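Local coordinates for protein AlyGC (Glaciecola chathamensis, PDB 5GKD) that acts as an alginate lyase of polysaccharide lyase family 6, probably cleaving the polysaccharide by calcium-dependent beta-elimination, at residues 588-593 / 607-612; 624-629 / 634-639; 660-663 / 667-670; 683-686 / 691-694; 705-710 / 716-721. All coordinates share one frame; numbering follows the deposited sequence.

Contact 1. Residues 588-593 / 607-612; sequences DLFRLN and LTIENS
Phe590 CA and Leu607 CA, 9.5 Å apart, mark the closest approach of two backbones that face each other through their side chains. Phe590 has its CG anti to the carbonyl carbon (chi1 -70°), which sends the ring inward until the ring corner CE2 lies 4.1 Å from Ile609 CD1. The methyl arrives at a slant to the ring, and the two side chains run past one another in opposite directions. Ile609 reaches that far because its CG1-CD1 branch is fully extended. Beside this pair, Leu592 CD2 rests lightly against Leu607 CG at 4.4 Å. This is how the interior of a parallel beta-helix is filled: strands 590-592 and 606-610 belong to different faces of the solenoid, and alternate residues of each point into its core. Coils before and after close over the same side chains, with Ile575 and Val577 against Phe590 and Met640 against both Leu607 and Ile609. On the other side of the strand, Arg591 NH1 forms a salt bridge with Asp588 OD2 at 2.9 Å, the oxygen lying in the guanidinium plane; Arg591 NE has its own salt bridge to Asp565. Ser612 OG gives a hydrogen bond to Glu610 O at 2.9 Å, from well above the carbonyl plane.

Contact 2. Residues 624-629 / 634-639; sequences VYRGGT and FGPHVV
Gly635 and Pro636 meet Arg626 where a coil of the C-terminal parallel beta-helix turns from strand 622-625 toward strand 637-641, the touching parts running roughly antiparallel at 158°. Gly635 comes first: its carbonyl O sits 3.5 Å from Arg626 CD, a packing contact at a slant to the guanidinium group. The hydrogen bond to this oxygen comes from Gln666 NE2, while Arg626 spends NE on Gly664 O and NH1 on Asp630 O, carbonyls of the surrounding loops. Arg626 follows an extended course from the backbone (chi1 179°), and the bend at chi3 (68°) turns the guanidinium toward those two carbonyls.

The peptide bond into Pro636 is cis. The proline ring has two partners on the opposing segment: CD packs 4.1 Å from Arg626 CD, while CG touches Val624 CG2 at 3.8 Å and CB lies 4.0 Å from the same methyl. Valine and proline pass alongside with their ends pointing opposite ways, and the one methyl touches both ring carbons.

His637 turns out of the core, where it stacks on Tyr606 and hydrogen-bonds His259 NE2, a residue of the N-terminal region. Val638 points back inward from the start of the next strand, and its CG2 closes the contact 4.4 Å from Val624 CG1.

Contact 3. Residues 660-663 / 667-670; sequences LILH and VNKM
Leu662 CD1 lies 3.6 Å from Asn668 OD1, the shortest link between these two strands, and Leu660 CD2 touches Met670 SD at 4.2 Å. In the first pair the leucine and asparagine run alongside each other, pointing opposite ways, with methyl CD1 against the amide oxygen. In the second, the methionine is folded rather than stretched: the bend at chi2 (71°) brings SD to the leucine, whose own branch comes across it at an angle, and the one at chi3 (45°) folds the terminal CE back. Strands 660-663 and 667-676 lie on different faces of the parallel beta-helix and are joined by a three-residue loop, so the contact spans the solenoid interior close to a corner. A buried amide in such a core needs partners, and Asn668 has them. Thr665 OG1, in that loop, hydrogen-bonds Asn668 OD1, and Asn668 ND2 reaches Thr692 OG1 on the following coil, so both ends of the amide are engaged and its rotation is fixed. Farther out, Phe683 of the following coil packs on Leu662, Asn668 and Met670, while Val638 and Met640 of the preceding coil press on Leu662 and Leu660 respectively.

Contact 4. Residues 683-686 / 691-694; sequences FELT and KTWV
Thr692 lays its methyl over one face of the Phe683 ring: CG2 stands 4.0 Å from the ring centroid, 22° off the normal and displaced toward the rim, a CH-pi contact. The second methyl, Val694 CG2, reaches the far end of the ring, 3.7 Å from Phe683 CZ. Both partners come from the opposing strand, one over the face and one at a slant. The threonine can do so because its CG2 is anti to the backbone N, which puts OG1 beside that N, where Leu685 CD2 packs across the hydroxyl at 3.8 Å. Asn668 ND2 of the preceding coil hydrogen-bonds this buried OG1. With an alanine in place of Phe683, the methyls of Thr692 and Val694 would probably lose their shared aromatic wall and a gap would open between the two strands. Thr718 and Ile720 meet the second strand from the next coil, packing on Thr692 and Val694. The strand axes stay 10.2 Å apart and run 160° from one another, with side chains alone filling the space between them, as is usual for two facing walls of a parallel beta-helix.

Contact 5. Residues 705-710 / 716-721; sequences PVVRDL and ATTTIS
Ile720 bridges to Pro705 and Val707 with the outer part of its side chain. Its CB stands back from the opposing strand, 5.5 Å from Pro705 CB. From there the side chain forks. The CG2 branch, anti to the backbone N, comes within 4.3 Å of Pro705 CG. The other branch takes CG1 anti to the carbonyl carbon (chi1 -67°) and aims it inward, although CG1 itself is still 5.1 Å from Val707 CG2. One more bond, extended at chi2 170°, carries CD1 the rest of the way, and this tip does most of the touching: it packs 3.6 Å from Val707 CG2 and 4.3 Å from Pro705 CB. The two methyls meet while the valine and isoleucine side chains point opposite ways.

Strand 706-709 is the outermost strand of its face of the parallel beta-helix, and strand 717-721 lies opposite it in the closing coil near the chain's C-terminus. This is consistent with the apolar filling here being only partly buried, with Val707 exposed. The coil before still lines one side, where Phe699 packs on Pro705 and Leu685 on Thr718.

Next along, Val707 offers the same CG2 to Thr718 CG2 at 4.4 Å, a looser touch between two methyls. Toward the end of the strand Asp709 turns its carboxylate to the local backbone, OD1 accepting a hydrogen bond from Phe711 N.

In the fold
All five contacts join the same two faces of the C-terminal beta-helix, one coil after another: 590-592, 622-625, 660-663, 681-685 and 706-709 on one side, 606-610, 637-641, 667-676, 691-700 and 717-721 on the other. Contacts 1 to 4 are core; contact 5 lies at the surface. Backbone hydrogen bonds tie each coil to the next, such as the probable bond from Leu607 N to His637 O between contacts 1 and 2. Chemistry shifts along the stack: contact 1 is apolar across its two segments, contact 2 adds a loop arginine, and contacts 3 and 4 share a buried asparagine-threonine link, while contact 5 is apolar again but partly exposed to solvent.

Contact 1. Residues 588-593 / 607-612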
# COMPACT_ATOMS: atom_id res chain seq x y z
N ASP A 588 -17.41 -7.12 -2.38
CA ASP A 588 -18.11 -6.10 -1.62
C ASP A 588 -18.50 -4.95 -2.54
O ASP A 588 -17.95 -4.79 -3.63
CB ASP A 588 -17.26 -5.56 -0.48
CG ASP A 588 -16.75 -6.65 0.44
OD1 ASP A 588 -17.56 -7.41 1.02
OD2 ASP A 588 -15.52 -6.77 0.57
N LEU A 589 -19.44 -4.14 -2.06
CA LEU A 589 -19.79 -2.90 -2.74
C LEU A 589 -18.75 -1.81 -2.47
O LEU A 589 -18.08 -1.33 -3.39
CB LEU A 589 -21.17 -2.43 -2.30
CG LEU A 589 -22.33 -2.20 -3.26
CD1 LEU A 589 -22.97 -0.85 -2.99
CD2 LEU A 589 -21.95 -2.35 -4.71
N PHE A 590 -18.59 -1.41 -1.21
CA PHE A 590 -17.63 -0.38 -0.82
C PHE A 590 -16.69 -0.94 0.24
O PHE A 590 -17.13 -1.34 1.32
CB PHE A 590 -18.34 0.88 -0.32
CG PHE A 590 -19.06 1.64 -1.40
CD1 PHE A 590 -18.39 2.54 -2.19
CD2 PHE A 590 -20.40 1.41 -1.65
CE1 PHE A 590 -19.03 3.22 -3.19
CE2 PHE A 590 -21.05 2.10 -2.64
CZ PHE A 590 -20.36 3.00 -3.42
N ARG A 591 -15.41 -0.97 -0.08
CA ARG A 591 -14.37 -1.47 0.82
C ARG A 591 -13.65 -0.26 1.40
O ARG A 591 -12.75 0.31 0.76
CB ARG A 591 -13.44 -2.41 0.08
CG ARG A 591 -14.09 -3.75 -0.23
CD ARG A 591 -13.45 -4.46 -1.41
NE ARG A 591 -12.08 -4.86 -1.14
CZ ARG A 591 -11.74 -5.89 -0.37
NH1 ARG A 591 -12.68 -6.60 0.23
NH2 ARG A 591 -10.46 -6.18 -0.18
N LEU A 592 -14.07 0.15 2.61
CA LEU A 592 -13.60 1.35 3.29
C LEU A 592 -13.03 1.01 4.66
O LEU A 592 -13.23 1.74 5.63
CB LEU A 592 -14.72 2.37 3.45
CG LEU A 592 -15.13 3.32 2.32
CD1 LEU A 592 -14.11 3.46 1.22
CD2 LEU A 592 -16.48 2.98 1.79
N ASN A 593 -12.32 -0.11 4.73
CA ASN A 593 -11.86 -0.69 5.98
C ASN A 593 -10.39 -1.09 5.91
O ASN A 593 -9.99 -2.12 6.46
CB ASN A 593 -12.70 -1.91 6.34
CG ASN A 593 -12.57 -3.01 5.31
OD1 ASN A 593 -12.20 -2.75 4.17
ND2 ASN A 593 -12.81 -4.25 5.72
N LEU A 607 -20.22 8.79 3.94
CA LEU A 607 -20.76 7.76 3.06
C LEU A 607 -22.28 7.89 3.05
O LEU A 607 -22.92 7.72 4.09
CB LEU A 607 -20.36 6.37 3.56
CG LEU A 607 -20.22 5.18 2.64
CD1 LEU A 607 -20.67 3.93 3.34
CD2 LEU A 607 -20.89 5.34 1.31
N THR A 608 -22.85 8.16 1.88
CA THR A 608 -24.30 8.31 1.74
C THR A 608 -24.82 7.43 0.62
O THR A 608 -24.32 7.50 -0.51
CB THR A 608 -24.68 9.77 1.48
OG1 THR A 608 -24.34 10.56 2.62
CG2 THR A 608 -26.19 9.89 1.26
N ILE A 609 -25.82 6.59 0.91
CA ILE A 609 -26.50 5.76 -0.08
C ILE A 609 -28.00 5.92 0.13
O ILE A 609 -28.53 5.50 1.16
CB ILE A 609 -26.12 4.27 0.02
CG1 ILE A 609 -24.63 4.06 -0.23
CG2 ILE A 609 -26.90 3.45 -0.97
CD1 ILE A 609 -24.22 2.60 -0.11
N GLU A 610 -28.69 6.51 -0.85
CA GLU A 610 -30.13 6.72 -0.73
C GLU A 610 -30.85 6.32 -2.02
O GLU A 610 -30.30 6.43 -3.12
CB GLU A 610 -30.46 8.18 -0.40
CG GLU A 610 -29.98 8.64 0.95
CD GLU A 610 -30.24 10.12 1.18
OE1 GLU A 610 -29.76 10.94 0.37
OE2 GLU A 610 -30.94 10.46 2.16
N ASN A 611 -32.09 5.85 -1.86
CA ASN A 611 -33.01 5.60 -2.98
C ASN A 611 -32.41 4.65 -4.00
O ASN A 611 -32.61 4.80 -5.20
CB ASN A 611 -33.42 6.91 -3.65
CG ASN A 611 -34.13 7.87 -2.71
OD1 ASN A 611 -34.98 7.45 -1.91
ND2 ASN A 611 -33.78 9.15 -2.79
N SER A 612 -31.67 3.67 -3.52
CA SER A 612 -30.92 2.81 -4.41
C SER A 612 -31.34 1.37 -4.18
O SER A 612 -32.08 1.05 -3.25
CB SER A 612 -29.41 2.99 -4.18
OG SER A 612 -29.03 4.30 -4.57

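Contact 2. Residues 624-629 / 634-639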
# COMPACT_ATOMS: atom_id res chain seq x y z
N VAL A 624 -16.71 -0.26 6.83
CA VAL A 624 -16.01 0.98 7.10
C VAL A 624 -15.48 0.96 8.53
O VAL A 624 -16.18 0.55 9.47
CB VAL A 624 -16.87 2.22 6.78
CG1 VAL A 624 -18.27 1.86 6.34
CG2 VAL A 624 -16.83 3.22 7.87
N TYR A 625 -14.21 1.32 8.68
CA TYR A 625 -13.45 1.01 9.88
C TYR A 625 -12.63 2.21 10.31
O TYR A 625 -11.91 2.80 9.50
CB TYR A 625 -12.56 -0.22 9.63
CG TYR A 625 -11.78 -0.70 10.82
CD1 TYR A 625 -10.57 -0.11 11.18
CD2 TYR A 625 -12.24 -1.76 11.57
CE1 TYR A 625 -9.86 -0.55 12.27
CE2 TYR A 625 -11.55 -2.22 12.66
CZ TYR A 625 -10.36 -1.62 13.01
OH TYR A 625 -9.69 -2.09 14.10
N ARG A 626 -12.74 2.57 11.58
CA ARG A 626 -11.86 3.56 12.20
C ARG A 626 -11.50 3.00 13.57
O ARG A 626 -12.35 2.95 14.46
CB ARG A 626 -12.53 4.93 12.34
CG ARG A 626 -11.65 5.99 13.02
CD ARG A 626 -12.41 7.30 13.32
NE ARG A 626 -13.45 7.14 14.35
CZ ARG A 626 -13.31 7.52 15.62
NH1 ARG A 626 -12.19 8.09 16.01
NH2 ARG A 626 -14.29 7.32 16.49
N GLY A 627 -10.26 2.56 13.72
CA GLY A 627 -9.85 1.88 14.92
C GLY A 627 -9.03 2.72 15.88
O GLY A 627 -8.42 3.73 15.52
N GLY A 628 -8.99 2.26 17.12
CA GLY A 628 -8.30 2.95 18.17
C GLY A 628 -9.22 3.82 19.00
O GLY A 628 -10.44 3.69 19.00
N THR A 629 -8.60 4.73 19.73
CA THR A 629 -9.27 5.49 20.77
C THR A 629 -9.12 6.99 20.53
O THR A 629 -9.19 7.77 21.48
CB THR A 629 -8.74 5.09 22.14
OG1 THR A 629 -7.33 5.29 22.18
CG2 THR A 629 -8.99 3.62 22.40
N PHE A 634 -14.45 13.74 13.34
CA PHE A 634 -15.90 13.72 13.37
C PHE A 634 -16.51 12.60 12.55
O PHE A 634 -17.70 12.33 12.69
CB PHE A 634 -16.45 15.07 12.87
CG PHE A 634 -15.85 16.26 13.53
CD1 PHE A 634 -15.84 16.37 14.91
CD2 PHE A 634 -15.26 17.27 12.78
CE1 PHE A 634 -15.29 17.48 15.53
CE2 PHE A 634 -14.69 18.37 13.40
CZ PHE A 634 -14.71 18.48 14.78
N GLY A 635 -15.73 11.95 11.69
CA GLY A 635 -16.23 10.93 10.80
C GLY A 635 -15.67 9.57 11.13
O GLY A 635 -14.87 9.43 12.04
N PRO A 636 -16.11 8.55 10.39
CA PRO A 636 -17.10 8.55 9.31
C PRO A 636 -18.54 8.86 9.71
O PRO A 636 -18.97 8.59 10.82
CB PRO A 636 -17.02 7.12 8.78
CG PRO A 636 -15.67 6.65 9.16
CD PRO A 636 -15.42 7.25 10.50
N HIS A 637 -19.28 9.46 8.79
CA HIS A 637 -20.73 9.57 8.86
C HIS A 637 -21.29 8.60 7.82
O HIS A 637 -20.96 8.72 6.64
CB HIS A 637 -21.23 10.98 8.55
CG HIS A 637 -20.55 12.08 9.29
ND1 HIS A 637 -19.25 12.46 9.05
CD2 HIS A 637 -21.03 12.93 10.24
CE1 HIS A 637 -18.94 13.48 9.84
NE2 HIS A 637 -20.00 13.79 10.56
N VAL A 638 -22.11 7.66 8.25
CA VAL A 638 -22.71 6.67 7.37
C VAL A 638 -24.22 6.85 7.39
O VAL A 638 -24.86 6.66 8.44
CB VAL A 638 -22.31 5.24 7.77
CG1 VAL A 638 -22.94 4.24 6.84
CG2 VAL A 638 -20.81 5.11 7.75
N VAL A 639 -24.79 7.22 6.26
CA VAL A 639 -26.20 7.59 6.15
C VAL A 639 -26.80 6.78 5.02
O VAL A 639 -26.37 6.92 3.87
CB VAL A 639 -26.38 9.10 5.89
CG1 VAL A 639 -27.84 9.40 5.58
CG2 VAL A 639 -25.90 9.91 7.07

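Contact 3. Residues 660-663 / 667-670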
# COMPACT_ATOMS: atom_id res chain seq x y z
N LEU A 660 -23.51 -5.01 6.30
CA LEU A 660 -22.99 -3.69 6.61
C LEU A 660 -22.25 -3.81 7.93
O LEU A 660 -22.85 -4.22 8.92
CB LEU A 660 -24.14 -2.70 6.71
CG LEU A 660 -23.92 -1.20 6.81
CD1 LEU A 660 -23.31 -0.68 5.52
CD2 LEU A 660 -25.25 -0.53 7.05
N ILE A 661 -20.96 -3.51 7.96
CA ILE A 661 -20.24 -3.58 9.23
C ILE A 661 -19.52 -2.26 9.46
O ILE A 661 -18.69 -1.83 8.65
CB ILE A 661 -19.28 -4.78 9.32
CG1 ILE A 661 -18.61 -4.77 10.70
CG2 ILE A 661 -18.26 -4.80 8.21
CD1 ILE A 661 -17.93 -6.03 11.05
N LEU A 662 -19.86 -1.61 10.57
CA LEU A 662 -19.47 -0.24 10.85
C LEU A 662 -18.72 -0.23 12.18
O LEU A 662 -19.32 -0.42 13.24
CB LEU A 662 -20.70 0.66 10.88
CG LEU A 662 -21.57 0.56 9.62
CD1 LEU A 662 -22.75 1.53 9.68
CD2 LEU A 662 -20.76 0.85 8.41
N HIS A 663 -17.41 0.01 12.11
CA HIS A 663 -16.53 0.02 13.27
C HIS A 663 -15.95 1.42 13.44
O HIS A 663 -15.24 1.92 12.56
CB HIS A 663 -15.43 -1.04 13.12
CG HIS A 663 -14.47 -1.09 14.26
ND1 HIS A 663 -14.20 -2.26 14.94
CD2 HIS A 663 -13.69 -0.14 14.82
CE1 HIS A 663 -13.30 -2.02 15.88
NE2 HIS A 663 -12.97 -0.74 15.84
N VAL A 667 -21.29 8.87 13.24
CA VAL A 667 -22.68 9.20 12.97
C VAL A 667 -23.25 8.11 12.05
O VAL A 667 -22.76 7.91 10.94
CB VAL A 667 -22.83 10.58 12.32
CG1 VAL A 667 -24.28 10.80 11.89
CG2 VAL A 667 -22.37 11.68 13.29
N ASN A 668 -24.29 7.43 12.52
CA ASN A 668 -24.90 6.34 11.77
C ASN A 668 -26.40 6.57 11.70
O ASN A 668 -27.06 6.70 12.73
CB ASN A 668 -24.61 4.99 12.43
CG ASN A 668 -23.14 4.76 12.64
OD1 ASN A 668 -22.42 4.48 11.69
ND2 ASN A 668 -22.69 4.86 13.88
N LYS A 669 -26.94 6.61 10.48
CA LYS A 669 -28.37 6.83 10.27
C LYS A 669 -28.86 5.87 9.19
O LYS A 669 -28.51 6.03 8.01
CB LYS A 669 -28.65 8.28 9.88
CG LYS A 669 -30.10 8.60 9.55
CD LYS A 669 -30.31 10.11 9.31
CE LYS A 669 -31.54 10.40 8.45
NZ LYS A 669 -31.30 11.49 7.43
N MET A 670 -29.66 4.88 9.57
CA MET A 670 -30.27 3.94 8.63
C MET A 670 -31.78 4.00 8.76
O MET A 670 -32.33 3.63 9.81
CB MET A 670 -29.78 2.51 8.87
CG MET A 670 -28.52 2.09 8.10
SD MET A 670 -27.01 2.88 8.68
CE MET A 670 -27.19 2.70 10.41

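Contact 4. Residues 683-686 / 691-694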
# COMPACT_ATOMS: atom_id res chain seq x y z
N PHE A 683 -22.88 -3.14 14.19
CA PHE A 683 -22.19 -1.98 14.73
C PHE A 683 -21.11 -2.45 15.70
O PHE A 683 -21.36 -3.33 16.54
CB PHE A 683 -23.16 -1.03 15.44
CG PHE A 683 -24.15 -0.41 14.52
CD1 PHE A 683 -23.80 0.66 13.73
CD2 PHE A 683 -25.44 -0.91 14.43
CE1 PHE A 683 -24.72 1.23 12.87
CE2 PHE A 683 -26.35 -0.35 13.57
CZ PHE A 683 -25.99 0.72 12.78
N GLU A 684 -19.93 -1.88 15.56
CA GLU A 684 -18.84 -2.03 16.52
C GLU A 684 -18.49 -0.60 16.97
O GLU A 684 -17.63 0.07 16.39
CB GLU A 684 -17.66 -2.81 15.88
CG GLU A 684 -18.05 -4.25 15.48
CD GLU A 684 -16.89 -5.09 14.96
OE1 GLU A 684 -15.88 -4.52 14.51
OE2 GLU A 684 -16.99 -6.35 14.99
N LEU A 685 -19.20 -0.12 17.96
CA LEU A 685 -19.03 1.22 18.47
C LEU A 685 -17.79 1.40 19.31
O LEU A 685 -17.51 0.59 20.13
CB LEU A 685 -20.27 1.61 19.25
CG LEU A 685 -21.55 1.56 18.47
CD1 LEU A 685 -22.75 1.60 19.37
CD2 LEU A 685 -21.62 2.61 17.38
N THR A 686 -17.04 2.46 19.07
CA THR A 686 -15.82 2.76 19.81
C THR A 686 -15.98 3.98 20.71
O THR A 686 -17.05 4.30 21.10
CB THR A 686 -14.64 3.02 18.86
OG1 THR A 686 -14.89 4.19 18.10
CG2 THR A 686 -14.41 1.87 17.93
N LYS A 691 -23.25 8.44 17.67
CA LYS A 691 -24.70 8.58 17.58
C LYS A 691 -25.22 7.68 16.46
O LYS A 691 -24.80 7.82 15.31
CB LYS A 691 -25.07 10.04 17.32
CG LYS A 691 -24.48 11.02 18.32
CD LYS A 691 -24.71 12.47 17.92
CE LYS A 691 -24.61 13.40 19.13
NZ LYS A 691 -23.32 13.26 19.88
N THR A 692 -26.13 6.78 16.81
CA THR A 692 -26.68 5.79 15.89
C THR A 692 -28.21 5.82 15.94
O THR A 692 -28.79 5.79 17.02
CB THR A 692 -26.18 4.38 16.25
OG1 THR A 692 -24.76 4.35 16.17
CG2 THR A 692 -26.76 3.35 15.31
N TRP A 693 -28.84 5.86 14.76
CA TRP A 693 -30.30 5.83 14.62
C TRP A 693 -30.67 4.85 13.51
O TRP A 693 -30.35 5.09 12.35
CB TRP A 693 -30.88 7.21 14.29
CG TRP A 693 -30.92 8.09 15.43
CD1 TRP A 693 -31.82 8.07 16.47
CD2 TRP A 693 -30.02 9.16 15.71
NE1 TRP A 693 -31.52 9.06 17.37
CE2 TRP A 693 -30.43 9.75 16.92
CE3 TRP A 693 -28.91 9.69 15.04
CZ2 TRP A 693 -29.76 10.83 17.49
CZ3 TRP A 693 -28.25 10.77 15.59
CH2 TRP A 693 -28.68 11.33 16.80
N VAL A 694 -31.35 3.77 13.88
CA VAL A 694 -31.79 2.75 12.93
C VAL A 694 -33.29 2.59 13.14
O VAL A 694 -33.72 1.85 14.02
CB VAL A 694 -31.06 1.41 13.13
CG1 VAL A 694 -31.58 0.39 12.14
CG2 VAL A 694 -29.56 1.61 12.99

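Contact 5. Residues 705-710 / 716-721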
# COMPACT_ATOMS: atom_id res chain seq x y z
N PRO A 705 -30.40 -5.85 13.72
CA PRO A 705 -29.05 -5.28 13.82
C PRO A 705 -28.31 -5.77 15.06
O PRO A 705 -28.88 -5.91 16.14
CB PRO A 705 -29.33 -3.77 13.89
CG PRO A 705 -30.58 -3.60 13.08
CD PRO A 705 -31.41 -4.82 13.39
N VAL A 706 -27.02 -6.07 14.88
CA VAL A 706 -26.15 -6.52 15.97
C VAL A 706 -25.36 -5.33 16.48
O VAL A 706 -24.71 -4.63 15.68
CB VAL A 706 -25.20 -7.63 15.50
CG1 VAL A 706 -24.22 -7.97 16.61
CG2 VAL A 706 -25.98 -8.86 15.06
N VAL A 707 -25.38 -5.09 17.79
CA VAL A 707 -24.56 -4.06 18.41
C VAL A 707 -23.52 -4.74 19.30
O VAL A 707 -23.87 -5.45 20.25
CB VAL A 707 -25.39 -3.05 19.20
CG1 VAL A 707 -24.48 -2.08 19.94
CG2 VAL A 707 -26.29 -2.28 18.28
N ARG A 708 -22.26 -4.53 18.97
CA ARG A 708 -21.13 -4.92 19.81
C ARG A 708 -20.53 -3.62 20.35
O ARG A 708 -20.03 -2.80 19.58
CB ARG A 708 -20.11 -5.72 18.99
CG ARG A 708 -20.73 -6.85 18.16
CD ARG A 708 -19.74 -7.43 17.13
NE ARG A 708 -20.29 -8.60 16.46
CZ ARG A 708 -19.84 -9.12 15.31
NH1 ARG A 708 -18.82 -8.57 14.68
NH2 ARG A 708 -20.44 -10.18 14.80
N ASP A 709 -20.59 -3.41 21.65
CA ASP A 709 -20.00 -2.20 22.20
C ASP A 709 -18.65 -2.57 22.71
O ASP A 709 -18.51 -3.41 23.57
CB ASP A 709 -20.85 -1.53 23.27
CG ASP A 709 -20.47 -0.05 23.47
OD1 ASP A 709 -19.29 0.26 23.58
OD2 ASP A 709 -21.34 0.82 23.56
N LEU A 710 -17.64 -1.96 22.14
CA LEU A 710 -16.29 -2.26 22.52
C LEU A 710 -15.86 -1.46 23.69
O LEU A 710 -14.75 -1.58 24.14
CB LEU A 710 -15.35 -2.00 21.35
CG LEU A 710 -15.54 -2.86 20.11
CD1 LEU A 710 -14.43 -2.62 19.12
CD2 LEU A 710 -15.74 -4.35 20.39
N ALA A 716 -22.14 5.37 23.72
CA ALA A 716 -22.95 5.76 22.63
C ALA A 716 -24.41 6.03 22.91
O ALA A 716 -24.98 5.53 23.85
CB ALA A 716 -22.85 4.64 21.65
N THR A 717 -25.01 6.82 22.05
CA THR A 717 -26.41 7.05 22.11
C THR A 717 -26.87 6.29 20.88
O THR A 717 -26.63 6.67 19.76
CB THR A 717 -26.82 8.51 22.19
OG1 THR A 717 -27.05 9.03 20.90
CG2 THR A 717 -25.80 9.30 22.88
N THR A 718 -27.50 5.17 21.15
CA THR A 718 -27.88 4.21 20.12
C THR A 718 -29.38 3.99 20.20
O THR A 718 -29.88 3.43 21.18
CB THR A 718 -27.12 2.90 20.32
OG1 THR A 718 -25.72 3.17 20.37
CG2 THR A 718 -27.41 1.92 19.18
N THR A 719 -30.09 4.42 19.16
CA THR A 719 -31.53 4.29 19.04
C THR A 719 -31.82 3.32 17.89
O THR A 719 -31.61 3.66 16.73
CB THR A 719 -32.18 5.65 18.76
OG1 THR A 719 -32.03 6.49 19.90
CG2 THR A 719 -33.67 5.50 18.44
N ILE A 720 -32.29 2.12 18.22
CA ILE A 720 -32.65 1.12 17.22
C ILE A 720 -34.07 0.68 17.56
O ILE A 720 -34.28 -0.12 18.48
CB ILE A 720 -31.68 -0.06 17.20
CG1 ILE A 720 -30.30 0.39 16.71
CG2 ILE A 720 -32.20 -1.16 16.28
CD1 ILE A 720 -29.20 -0.65 16.87
N SER A 721 -35.05 1.21 16.84
CA SER A 721 -36.44 0.92 17.15
C SER A 721 -37.31 1.30 15.97
O SER A 721 -36.88 1.97 15.03
CB SER A 721 -36.89 1.68 18.39
OG SER A 721 -36.85 3.06 18.13